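PDB 2B5D: alpha-Amylase from Thermotoga maritima, which is an alpha-amylase by name and belongs to glycoside hydrolase family 57, with a catalytic domain probably built as a distorted beta/alpha barrel. Local coordinates for residues V206-H209 with A210-A214; G187-Q190 with G191-L194; K378-T381 with A382-I386; D193-L196 with A197-N200; R332-M335 with D336-V340. All blocks are in the same frame, centred on the assembly; numbering follows the deposited sequence.

Contact 1 of 5, residues V206-H209 with A210-A214; sequences VDSH and AFWFA
S208 O receives two amides at the first turn of helix 209-212, F211 N and W212 N, and only the second comes in the plane of the carbonyl, with an N-H...O angle of 164°. D207 turns a carboxylate oxygen back on the helix: H209 N gives its hydrogen to D207 OD2 at 3.1 Å, meeting it from above the carboxylate plane, a capping bond. The other oxygen, OD1, forms a salt bridge with R237, so both ends of this carboxylate are engaged. Two CH-pi contacts follow the helical spacing of four. S208 CB sits over the six-membered ring of W212, 3.5 Å from its centroid and close to the ring normal, while S208 OG bonds to the backbone of R237. One residue on, F213 CB rests over a face of the H209 imidazole, 3.6 Å from the ring centroid; the side chains point the same way, their rings 16° from parallel and offset with little overlap. V206 CG2 presses on A210 CB at 3.4 Å, a tight fit. The stretch leads from strand 203-206 into the short helix, V206 and F211 both lie against A236 of strand 233-236, and F213 makes a cation-pi contact with K326 of a second subunit.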
loop_
_atom_site.group_PDB
_atom_site.type_symbol
_atom_site.label_atom_id
_atom_site.label_comp_id
_atom_site.label_asym_id
_atom_site.label_seq_id
_atom_site.Cartn_x
_atom_site.Cartn_y
_atom_site.Cartn_z
ATOM N N VAL A 206 -36.540 16.212 1.629
ATOM C CA VAL A 206 -36.336 14.831 2.018
ATOM C C VAL A 206 -36.412 13.934 0.731
ATOM O O VAL A 206 -36.853 14.375 -0.336
ATOM C CB VAL A 206 -37.403 14.381 3.062
ATOM C CG1 VAL A 206 -37.335 15.236 4.404
ATOM C CG2 VAL A 206 -38.763 14.475 2.481
ATOM N N ASP A 207 -35.934 12.713 0.888
ATOM C CA ASP A 207 -36.146 11.600 0.022
ATOM C C ASP A 207 -37.630 11.212 0.039
ATOM O O ASP A 207 -38.339 11.383 1.067
ATOM C CB ASP A 207 -35.375 10.389 0.554
ATOM C CG ASP A 207 -35.370 9.210 -0.433
ATOM O OD1 ASP A 207 -34.871 9.400 -1.559
ATOM O OD2 ASP A 207 -35.824 8.079 -0.082
ATOM N N SER A 208 -38.050 10.614 -1.089
ATOM C CA SER A 208 -39.369 10.102 -1.337
ATOM C C SER A 208 -39.826 9.148 -0.279
ATOM O O SER A 208 -41.004 9.124 0.059
ATOM C CB SER A 208 -39.352 9.328 -2.698
ATOM O OG SER A 208 -39.048 10.252 -3.703
ATOM N N HIS A 209 -38.902 8.351 0.235
ATOM C CA HIS A 209 -39.242 7.385 1.284
ATOM C C HIS A 209 -39.766 8.078 2.618
ATOM O O HIS A 209 -40.454 7.447 3.474
ATOM C CB HIS A 209 -37.986 6.577 1.574
ATOM C CG HIS A 209 -38.199 5.466 2.539
ATOM N ND1 HIS A 209 -37.830 5.552 3.874
ATOM C CD2 HIS A 209 -38.710 4.223 2.365
ATOM C CE1 HIS A 209 -38.127 4.412 4.480
ATOM N NE2 HIS A 209 -38.658 3.588 3.589
ATOM N N ALA A 210 -39.394 9.341 2.796
ATOM C CA ALA A 210 -39.859 10.108 3.953
ATOM C C ALA A 210 -41.376 10.283 3.941
ATOM O O ALA A 210 -41.994 10.393 5.015
ATOM C CB ALA A 210 -39.150 11.503 4.023
ATOM N N PHE A 211 -41.977 10.340 2.741
ATOM C CA PHE A 211 -43.443 10.432 2.604
ATOM C C PHE A 211 -44.045 9.046 2.494
ATOM O O PHE A 211 -45.113 8.785 3.086
ATOM C CB PHE A 211 -43.866 11.217 1.382
ATOM C CG PHE A 211 -43.643 12.733 1.459
ATOM C CD1 PHE A 211 -44.365 13.587 0.614
ATOM C CD2 PHE A 211 -42.758 13.303 2.377
ATOM C CE1 PHE A 211 -44.175 14.983 0.643
ATOM C CE2 PHE A 211 -42.537 14.679 2.411
ATOM C CZ PHE A 211 -43.255 15.530 1.549
ATOM N N TRP A 212 -43.401 8.157 1.730
ATOM C CA TRP A 212 -43.983 6.830 1.475
ATOM C C TRP A 212 -44.067 6.038 2.720
ATOM O O TRP A 212 -44.916 5.158 2.874
ATOM C CB TRP A 212 -43.173 6.016 0.435
ATOM C CG TRP A 212 -43.191 6.636 -0.936
ATOM C CD1 TRP A 212 -44.172 7.438 -1.466
ATOM C CD2 TRP A 212 -42.216 6.467 -1.965
ATOM N NE1 TRP A 212 -43.828 7.829 -2.741
ATOM C CE2 TRP A 212 -42.638 7.233 -3.074
ATOM C CE3 TRP A 212 -41.021 5.749 -2.056
ATOM C CZ2 TRP A 212 -41.919 7.278 -4.275
ATOM C CZ3 TRP A 212 -40.290 5.805 -3.266
ATOM C CH2 TRP A 212 -40.743 6.572 -4.341
ATOM N N PHE A 213 -43.122 6.277 3.606
ATOM C CA PHE A 213 -43.029 5.418 4.756
ATOM C C PHE A 213 -43.539 6.083 6.067
ATOM O O PHE A 213 -43.462 5.482 7.131
ATOM C CB PHE A 213 -41.609 4.880 4.868
ATOM C CG PHE A 213 -41.570 3.455 5.253
ATOM C CD1 PHE A 213 -42.000 2.485 4.365
ATOM C CD2 PHE A 213 -41.184 3.085 6.531
ATOM C CE1 PHE A 213 -42.029 1.147 4.738
ATOM C CE2 PHE A 213 -41.167 1.730 6.922
ATOM C CZ PHE A 213 -41.603 0.759 6.023
ATOM N N ALA A 214 -44.068 7.305 5.951
ATOM C CA ALA A 214 -44.801 8.002 7.007
ATOM C C ALA A 214 -46.008 7.172 7.541
ATOM O O ALA A 214 -46.514 6.260 6.855
ATOM C CB ALA A 214 -45.237 9.349 6.493
#

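Contact 2 of 5, residues G187-Q190 with G191-L194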
loop_
_atom_site.group_PDB
_atom_site.type_symbol
_atom_site.label_atom_id
_atom_site.label_comp_id
_atom_site.label_asym_id
_atom_site.label_seq_id
_atom_site.Cartn_x
_atom_site.Cartn_y
_atom_site.Cartn_z
ATOM N N GLY A 187 -30.330 13.234 4.904
ATOM C CA GLY A 187 -30.382 12.464 6.131
ATOM C C GLY A 187 -31.310 13.165 7.133
ATOM O O GLY A 187 -31.037 14.254 7.610
ATOM N N TYR A 188 -32.428 12.526 7.389
ATOM C CA TYR A 188 -33.479 13.068 8.180
ATOM C C TYR A 188 -33.855 11.953 9.131
ATOM O O TYR A 188 -33.911 10.793 8.732
ATOM C CB TYR A 188 -34.701 13.493 7.345
ATOM C CG TYR A 188 -35.822 14.023 8.289
ATOM C CD1 TYR A 188 -35.806 15.363 8.769
ATOM C CD2 TYR A 188 -36.830 13.175 8.747
ATOM C CE1 TYR A 188 -36.819 15.842 9.642
ATOM C CE2 TYR A 188 -37.810 13.631 9.619
ATOM C CZ TYR A 188 -37.787 14.955 10.079
ATOM O OH TYR A 188 -38.786 15.376 10.920
ATOM N N TYR A 189 -34.022 12.312 10.398
ATOM C CA TYR A 189 -34.573 11.400 11.411
ATOM C C TYR A 189 -35.647 12.146 12.218
ATOM O O TYR A 189 -35.681 13.375 12.273
ATOM C CB TYR A 189 -33.481 10.837 12.348
ATOM C CG TYR A 189 -32.792 11.874 13.201
ATOM C CD1 TYR A 189 -31.700 12.603 12.697
ATOM C CD2 TYR A 189 -33.241 12.145 14.492
ATOM C CE1 TYR A 189 -31.037 13.575 13.492
ATOM C CE2 TYR A 189 -32.610 13.087 15.290
ATOM C CZ TYR A 189 -31.507 13.791 14.792
ATOM O OH TYR A 189 -30.919 14.724 15.580
ATOM N N GLN A 190 -36.523 11.390 12.837
ATOM C CA GLN A 190 -37.703 11.992 13.435
ATOM C C GLN A 190 -37.386 12.856 14.644
ATOM O O GLN A 190 -36.705 12.428 15.577
ATOM C CB GLN A 190 -38.678 10.890 13.820
ATOM C CG GLN A 190 -39.696 10.676 12.800
ATOM C CD GLN A 190 -40.763 9.800 13.329
ATOM O OE1 GLN A 190 -41.939 10.112 13.188
ATOM N NE2 GLN A 190 -40.376 8.696 13.985
ATOM N N GLY A 191 -37.818 14.101 14.600
ATOM C CA GLY A 191 -37.443 14.996 15.676
ATOM C C GLY A 191 -36.550 16.096 15.185
ATOM O O GLY A 191 -36.530 17.183 15.770
ATOM N N LEU A 192 -35.832 15.850 14.087
ATOM C CA LEU A 192 -34.869 16.823 13.544
ATOM C C LEU A 192 -35.540 18.083 13.084
ATOM O O LEU A 192 -34.914 19.104 12.947
ATOM C CB LEU A 192 -34.130 16.211 12.307
ATOM C CG LEU A 192 -32.649 16.408 11.971
ATOM C CD1 LEU A 192 -32.301 16.315 10.485
ATOM C CD2 LEU A 192 -31.968 17.563 12.595
ATOM N N ASP A 193 -36.801 17.996 12.695
ATOM C CA ASP A 193 -37.596 19.209 12.290
ATOM C C ASP A 193 -37.706 20.221 13.459
ATOM O O ASP A 193 -37.648 21.472 13.267
ATOM C CB ASP A 193 -38.990 18.786 11.830
ATOM C CG ASP A 193 -39.668 17.810 12.803
ATOM O OD1 ASP A 193 -40.835 17.969 13.154
ATOM O OD2 ASP A 193 -39.052 16.869 13.249
ATOM N N LEU A 194 -37.836 19.698 14.661
ATOM C CA LEU A 194 -37.796 20.584 15.876
ATOM C C LEU A 194 -36.593 21.561 15.954
ATOM O O LEU A 194 -36.785 22.787 16.083
ATOM C CB LEU A 194 -37.859 19.707 17.093
ATOM C CG LEU A 194 -39.223 19.187 17.540
ATOM C CD1 LEU A 194 -40.473 19.758 16.901
ATOM C CD2 LEU A 194 -39.253 17.696 17.778
#
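L192 is turned across the ring of Y189 at about a right angle, its CB lying over the centre of one face, 4.2 Å from the centroid and 10° off the normal. L192 CG reaches the same ring nearer its rim, at 3.6 Å from Y189 CE1. With CG between the backbone N and the carbonyl carbon (chi1 64°), Y189 has its ring folded back over the turn to meet the leucine. Y188 passes L192 in the opposite direction, its CE1 3.8 Å from L192 CB, and carries its hydroxyl on to the next residue. There Y188 OH donates to D193 OD2 at 2.8 Å, approaching from above the carboxylate, whose plane is inclined 52° to the phenol ring. The same oxygen takes a weak bond from G191 N, so one carboxylate oxygen joins the tyrosine to the backbone at the helix start. Beyond the segments, Y189 and L192 both pack on V159 of helix 156-174, and the Y188 ring meets that of F204. The backbone closes through L192 N to Y189 O, 3.1 Å. This is a type II beta turn, with G191 at a positive phi that favours glycine, delivering the chain from strand 180-182 into helix 192-198 of a beta-alpha-beta unit.

Contact 3 of 5, residues K378-T381 with A382-I386; sequences KLVT and ASEVI
T381 and E384 meet at the N-terminus of helix 382-388, their side chains crossing at about a right angle, and T381 holds the N-cap position after strand 377-379 of the parallel part of the sheet. E384 CG lies anti to its carbonyl carbon (chi1 -83°) and the chain then runs extended, bringing the carboxylate back to the cap. There T381 N donates to E384 OE1 at 2.9 Å and 159°, entering from above the carboxylate plane. The arrangement resembles one half of a capping box, the glutamate three residues on accepting from the cap residue's own amide. The packed part lies on the valines. V380 and V385 cross at about a right angle, and V380 CG2 comes within 3.5 Å of V385 CG1, closer than usual for two methyls. Both residues are buried: V380 rests on K4 and L6 of strand 3-11, and V385 on F235. The looser part is made by S383 and E384, which remain partly exposed. S383 OG lies 3.1 Å from T381 OG1, and E384 is steadied by R52, whose NE forms a salt bridge with OE2. That positive group probably favours the charged form of the glutamate. Between the two parts the first helical turn closes only weakly, V385 N standing 3.3 Å from T381 O.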
loop_
_atom_site.group_PDB
_atom_site.type_symbol
_atom_site.label_atom_id
_atom_site.label_comp_id
_atom_site.label_asym_id
_atom_site.label_seq_id
_atom_site.Cartn_x
_atom_site.Cartn_y
_atom_site.Cartn_z
ATOM N N LYS A 378 -44.637 25.954 -15.143
ATOM C CA LYS A 378 -44.039 27.142 -14.575
ATOM C C LYS A 378 -42.787 26.715 -13.771
ATOM O O LYS A 378 -42.798 25.690 -13.084
ATOM C CB LYS A 378 -45.071 27.773 -13.637
ATOM C CG LYS A 378 -44.699 29.185 -13.135
ATOM C CD LYS A 378 -45.889 29.847 -12.490
ATOM C CE LYS A 378 -46.679 28.836 -11.650
ATOM N NZ LYS A 378 -47.458 29.490 -10.530
ATOM N N LEU A 379 -41.705 27.472 -13.883
ATOM C CA LEU A 379 -40.587 27.305 -12.959
ATOM C C LEU A 379 -40.968 28.027 -11.672
ATOM O O LEU A 379 -41.477 29.126 -11.742
ATOM C CB LEU A 379 -39.309 27.919 -13.497
ATOM C CG LEU A 379 -38.724 27.406 -14.822
ATOM C CD1 LEU A 379 -37.467 28.230 -15.199
ATOM C CD2 LEU A 379 -38.401 25.931 -14.778
ATOM N N VAL A 380 -40.727 27.386 -10.522
ATOM C CA VAL A 380 -40.877 27.997 -9.187
ATOM C C VAL A 380 -39.603 27.791 -8.365
ATOM O O VAL A 380 -38.838 26.863 -8.627
ATOM C CB VAL A 380 -42.102 27.389 -8.404
ATOM C CG1 VAL A 380 -43.407 27.592 -9.182
ATOM C CG2 VAL A 380 -41.910 25.884 -8.079
ATOM N N THR A 381 -39.343 28.667 -7.398
ATOM C CA THR A 381 -38.309 28.373 -6.392
ATOM C C THR A 381 -39.073 27.816 -5.207
ATOM O O THR A 381 -40.287 27.930 -5.151
ATOM C CB THR A 381 -37.539 29.615 -5.944
ATOM O OG1 THR A 381 -38.400 30.397 -5.112
ATOM C CG2 THR A 381 -37.052 30.417 -7.127
ATOM N N ALA A 382 -38.375 27.253 -4.239
ATOM C CA ALA A 382 -39.040 26.621 -3.120
ATOM C C ALA A 382 -39.677 27.652 -2.157
ATOM O O ALA A 382 -40.685 27.378 -1.512
ATOM C CB ALA A 382 -38.079 25.740 -2.406
ATOM N N SER A 383 -39.075 28.830 -2.050
ATOM C CA SER A 383 -39.624 29.844 -1.173
ATOM C C SER A 383 -40.886 30.472 -1.817
ATOM O O SER A 383 -41.821 30.800 -1.102
ATOM C CB SER A 383 -38.587 30.902 -0.891
ATOM O OG SER A 383 -38.067 31.316 -2.137
ATOM N N GLU A 384 -40.938 30.591 -3.151
ATOM C CA GLU A 384 -42.201 30.953 -3.826
ATOM C C GLU A 384 -43.327 30.002 -3.481
ATOM O O GLU A 384 -44.451 30.427 -3.216
ATOM C CB GLU A 384 -42.063 30.965 -5.329
ATOM C CG GLU A 384 -41.506 32.235 -5.885
ATOM C CD GLU A 384 -41.128 32.083 -7.341
ATOM O OE1 GLU A 384 -41.145 30.921 -7.833
ATOM O OE2 GLU A 384 -40.811 33.116 -7.994
ATOM N N VAL A 385 -43.055 28.706 -3.493
ATOM C CA VAL A 385 -44.136 27.809 -3.171
ATOM C C VAL A 385 -44.637 27.850 -1.730
ATOM O O VAL A 385 -45.835 27.765 -1.516
ATOM C CB VAL A 385 -44.066 26.376 -3.851
ATOM C CG1 VAL A 385 -42.851 26.204 -4.768
ATOM C CG2 VAL A 385 -44.346 25.214 -2.871
ATOM N N ILE A 386 -43.755 28.023 -0.751
ATOM C CA ILE A 386 -44.213 28.073 0.654
ATOM C C ILE A 386 -44.980 29.365 0.936
ATOM O O ILE A 386 -45.865 29.348 1.767
ATOM C CB ILE A 386 -43.094 27.831 1.710
ATOM C CG1 ILE A 386 -42.125 29.011 1.797
ATOM C CG2 ILE A 386 -42.418 26.462 1.490
ATOM C CD1 ILE A 386 -41.167 28.939 3.024
#

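Contact 4 of 5, residues D193-L196 with A197-N200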
loop_
_atom_site.group_PDB
_atom_site.type_symbol
_atom_site.label_atom_id
_atom_site.label_comp_id
_atom_site.label_asym_id
_atom_site.label_seq_id
_atom_site.Cartn_x
_atom_site.Cartn_y
_atom_site.Cartn_z
ATOM N N ASP A 193 -36.801 17.996 12.695
ATOM C CA ASP A 193 -37.596 19.209 12.290
ATOM C C ASP A 193 -37.706 20.221 13.459
ATOM O O ASP A 193 -37.648 21.472 13.267
ATOM C CB ASP A 193 -38.990 18.786 11.830
ATOM C CG ASP A 193 -39.668 17.810 12.803
ATOM O OD1 ASP A 193 -40.835 17.969 13.154
ATOM O OD2 ASP A 193 -39.052 16.869 13.249
ATOM N N LEU A 194 -37.836 19.698 14.661
ATOM C CA LEU A 194 -37.796 20.584 15.876
ATOM C C LEU A 194 -36.593 21.561 15.954
ATOM O O LEU A 194 -36.785 22.787 16.083
ATOM C CB LEU A 194 -37.859 19.707 17.093
ATOM C CG LEU A 194 -39.223 19.187 17.540
ATOM C CD1 LEU A 194 -40.473 19.758 16.901
ATOM C CD2 LEU A 194 -39.253 17.696 17.778
ATOM N N TYR A 195 -35.370 21.023 15.725
ATOM C CA TYR A 195 -34.126 21.810 15.746
ATOM C C TYR A 195 -34.089 22.771 14.616
ATOM O O TYR A 195 -33.475 23.840 14.709
ATOM C CB TYR A 195 -32.877 20.902 15.724
ATOM C CG TYR A 195 -32.701 20.121 16.999
ATOM C CD1 TYR A 195 -32.784 18.733 16.998
ATOM C CD2 TYR A 195 -32.492 20.770 18.239
ATOM C CE1 TYR A 195 -32.684 18.003 18.194
ATOM C CE2 TYR A 195 -32.343 20.016 19.442
ATOM C CZ TYR A 195 -32.454 18.674 19.406
ATOM O OH TYR A 195 -32.349 17.939 20.568
ATOM N N LEU A 196 -34.749 22.410 13.532
ATOM C CA LEU A 196 -34.803 23.283 12.365
ATOM C C LEU A 196 -35.704 24.433 12.686
ATOM O O LEU A 196 -35.418 25.579 12.311
ATOM C CB LEU A 196 -35.336 22.519 11.104
ATOM C CG LEU A 196 -34.451 21.858 10.012
ATOM C CD1 LEU A 196 -32.913 21.885 10.333
ATOM C CD2 LEU A 196 -34.971 20.441 9.416
ATOM N N ALA A 197 -36.837 24.110 13.315
ATOM C CA ALA A 197 -37.778 25.127 13.838
ATOM C C ALA A 197 -37.034 26.002 14.849
ATOM O O ALA A 197 -36.938 27.247 14.663
ATOM C CB ALA A 197 -39.074 24.466 14.454
ATOM N N GLN A 198 -36.379 25.394 15.837
ATOM C CA GLN A 198 -35.569 26.260 16.755
ATOM C C GLN A 198 -34.589 27.171 16.048
ATOM O O GLN A 198 -34.266 28.278 16.536
ATOM C CB GLN A 198 -34.890 25.479 17.849
ATOM C CG GLN A 198 -35.821 24.456 18.521
ATOM C CD GLN A 198 -35.013 23.491 19.282
ATOM O OE1 GLN A 198 -35.466 22.393 19.691
ATOM N NE2 GLN A 198 -33.767 23.871 19.476
ATOM N N ASN A 199 -34.142 26.770 14.859
ATOM C CA ASN A 199 -33.107 27.545 14.147
ATOM C C ASN A 199 -33.706 28.483 13.139
ATOM O O ASN A 199 -32.985 29.113 12.340
ATOM C CB ASN A 199 -32.078 26.604 13.504
ATOM C CG ASN A 199 -30.989 26.152 14.457
ATOM O OD1 ASN A 199 -31.002 25.021 14.974
ATOM N ND2 ASN A 199 -30.014 27.013 14.670
ATOM N N ASN A 200 -35.039 28.614 13.203
ATOM C CA ASN A 200 -35.834 29.465 12.316
ATOM C C ASN A 200 -35.737 29.074 10.831
ATOM O O ASN A 200 -35.766 29.946 9.909
ATOM C CB ASN A 200 -35.520 30.945 12.530
ATOM C CG ASN A 200 -35.815 31.395 14.000
ATOM O OD1 ASN A 200 -36.734 30.884 14.670
ATOM N ND2 ASN A 200 -34.980 32.275 14.502
#
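A Schellman motif ends helix 192-198, and on the turn before it Y195 and Q198 lie beside each other. N200 is the C-prime residue, with a positive phi of 61°; its N bonds to A197 O at 2.8 Å, and V201 N reaches back to L196 O. Before that, the helix is held by ordinary i to i+4 bonds. A197 N points almost straight down the carbonyl of D193, and Q198 N bonds to L194 O in the carbonyl plane. The regular pattern then gives way: N199 N has two weak acceptors, Y195 O and L196 O, the amide lying between the two carbonyls, poorly aimed at either. This helix is the crossover of the beta-alpha-beta unit formed with strands 180-182 and 203-206. Q198 runs extended beyond CG and lies along the Y195 side chain, both pointing the same way. Its amide is turned 65° from the ring plane, and Q198 NE2 comes 3.6 Å from Y195 CD2, approaching the ring obliquely. Nearer the backbone, Q198 CG lies close beside L194 O, 3.1 Å away. Helix 156-174 backs this side, where Y195 rests on P156 and both Y195 and Q198 touch N160, while A197 CB, 3.3 Å from L194 O, also packs on V232.

Contact 5 of 5, residues R332-M335 with D336-V340; sequences RRLM and DIMGV
The last turn of the long helix 309-338 brings M338 beside L334, one turn back along the same side. The two side chains run in the same direction, and M338 SD approaches L334 CG at 4.2 Å, a loose apolar contact. M338 CG is anti to its carbonyl carbon (chi1 -68°), which sets the thioether chain alongside L334; on the way M338 CG passes 3.1 Å from L334 O. That carbonyl also takes M338 N, at 2.7 Å and nearly in line with the C=O bond, though the N-H itself is bent to 134°. Helical bonding runs on to the very end: D336 N and I337 N are held by R332 O and R333 O, and G339 N closes on M335 O at 2.8 Å. M335 O has a second, weak donor in M338 N. The helix stops at G339, whose positive phi of 92° suits glycine and turns the chain away toward strand 343-349, one of the strands paired in parallel with strand 3-11. The buried M335 packs on M1 and P342, whereas M338 touches Y223. On the solvent side I337 CD1 lies 4.3 Å from R333 CG, and R332 sends its guanidinium to a salt bridge with D376.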
loop_
_atom_site.group_PDB
_atom_site.type_symbol
_atom_site.label_atom_id
_atom_site.label_comp_id
_atom_site.label_asym_id
_atom_site.label_seq_id
_atom_site.Cartn_x
_atom_site.Cartn_y
_atom_site.Cartn_z
ATOM N N ARG A 332 -49.822 17.237 -16.495
ATOM C CA ARG A 332 -51.203 17.175 -16.926
ATOM C C ARG A 332 -51.885 15.997 -16.270
ATOM O O ARG A 332 -53.001 16.136 -15.755
ATOM C CB ARG A 332 -51.295 17.086 -18.459
ATOM C CG ARG A 332 -51.055 18.423 -19.205
ATOM C CD ARG A 332 -51.460 18.265 -20.691
ATOM N NE ARG A 332 -50.813 17.068 -21.248
ATOM C CZ ARG A 332 -49.714 17.095 -21.998
ATOM N NH1 ARG A 332 -49.153 18.268 -22.334
ATOM N NH2 ARG A 332 -49.195 15.947 -22.427
ATOM N N ARG A 333 -51.214 14.852 -16.271
ATOM C CA ARG A 333 -51.720 13.656 -15.629
ATOM C C ARG A 333 -51.995 13.895 -14.118
ATOM O O ARG A 333 -52.972 13.379 -13.563
ATOM C CB ARG A 333 -50.673 12.562 -15.804
ATOM C CG ARG A 333 -50.946 11.265 -15.067
ATOM C CD ARG A 333 -49.871 10.228 -15.369
ATOM N NE ARG A 333 -48.641 10.364 -14.578
ATOM C CZ ARG A 333 -47.436 10.677 -15.069
ATOM N NH1 ARG A 333 -47.249 10.900 -16.387
ATOM N NH2 ARG A 333 -46.403 10.752 -14.236
ATOM N N LEU A 334 -51.114 14.659 -13.466
ATOM C CA LEU A 334 -51.182 14.901 -12.031
ATOM C C LEU A 334 -52.276 15.893 -11.690
ATOM O O LEU A 334 -52.997 15.665 -10.755
ATOM C CB LEU A 334 -49.841 15.419 -11.490
ATOM C CG LEU A 334 -48.819 14.570 -10.709
ATOM C CD1 LEU A 334 -49.033 13.083 -10.712
ATOM C CD2 LEU A 334 -47.388 14.961 -11.137
ATOM N N MET A 335 -52.360 17.006 -12.424
ATOM C CA MET A 335 -53.455 17.966 -12.277
ATOM C C MET A 335 -54.803 17.241 -12.375
ATOM O O MET A 335 -55.679 17.375 -11.495
ATOM C CB MET A 335 -53.348 19.082 -13.324
ATOM C CG MET A 335 -52.530 20.253 -12.846
ATOM S SD MET A 335 -52.051 21.578 -13.987
ATOM C CE MET A 335 -51.128 20.666 -15.252
ATOM N N ASP A 336 -54.954 16.433 -13.421
ATOM C CA ASP A 336 -56.190 15.711 -13.626
ATOM C C ASP A 336 -56.510 14.740 -12.468
ATOM O O ASP A 336 -57.670 14.613 -12.086
ATOM C CB ASP A 336 -56.204 15.043 -15.010
ATOM C CG ASP A 336 -57.345 14.028 -15.157
ATOM O OD1 ASP A 336 -58.502 14.428 -15.515
ATOM O OD2 ASP A 336 -57.073 12.823 -14.906
ATOM N N ILE A 337 -55.500 14.078 -11.902
ATOM C CA ILE A 337 -55.713 13.167 -10.756
ATOM C C ILE A 337 -55.834 13.891 -9.385
ATOM O O ILE A 337 -56.522 13.393 -8.482
ATOM C CB ILE A 337 -54.635 12.058 -10.688
ATOM C CG1 ILE A 337 -54.942 10.945 -11.681
ATOM C CG2 ILE A 337 -54.550 11.419 -9.295
ATOM C CD1 ILE A 337 -53.731 10.030 -11.983
ATOM N N MET A 338 -55.204 15.061 -9.250
ATOM C CA MET A 338 -55.061 15.747 -7.965
ATOM C C MET A 338 -56.081 16.831 -7.748
ATOM O O MET A 338 -56.637 16.927 -6.669
ATOM C CB MET A 338 -53.676 16.406 -7.827
ATOM C CG MET A 338 -52.537 15.413 -7.720
ATOM S SD MET A 338 -50.900 16.126 -7.433
ATOM C CE MET A 338 -50.332 14.566 -6.744
ATOM N N GLY A 339 -56.267 17.697 -8.740
ATOM C CA GLY A 339 -57.202 18.788 -8.594
ATOM C C GLY A 339 -56.522 20.032 -8.063
ATOM O O GLY A 339 -57.147 21.092 -7.869
ATOM N N VAL A 340 -55.230 19.915 -7.804
ATOM C CA VAL A 340 -54.429 21.108 -7.559
ATOM C C VAL A 340 -53.097 20.988 -8.335
ATOM O O VAL A 340 -52.766 19.925 -8.872
ATOM C CB VAL A 340 -54.281 21.380 -6.036
ATOM C CG1 VAL A 340 -53.474 20.251 -5.324
ATOM C CG2 VAL A 340 -53.725 22.794 -5.795
#

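All five contacts lie at the start or end of a helix. Contacts 2 and 4 share D193 and L194, their centres 9 Å apart, so one covers the start and the other the end of helix 192-198. Strand 203-206 then leads to contact 1, whose centre is about 12 Å from that of contact 2. Contact 3 lies about 21 Å from contacts 1 and 4, centre to centre, and meets the same strand 233-236 as contact 1, through F235. Contact 5 is about 18 Å from contact 3 and 33 Å from contact 4, again between centres; its R333 has a long, weak ion pair with E240 of its own chain, whereas W212 of contact 1 packs on E240 of the second subunit.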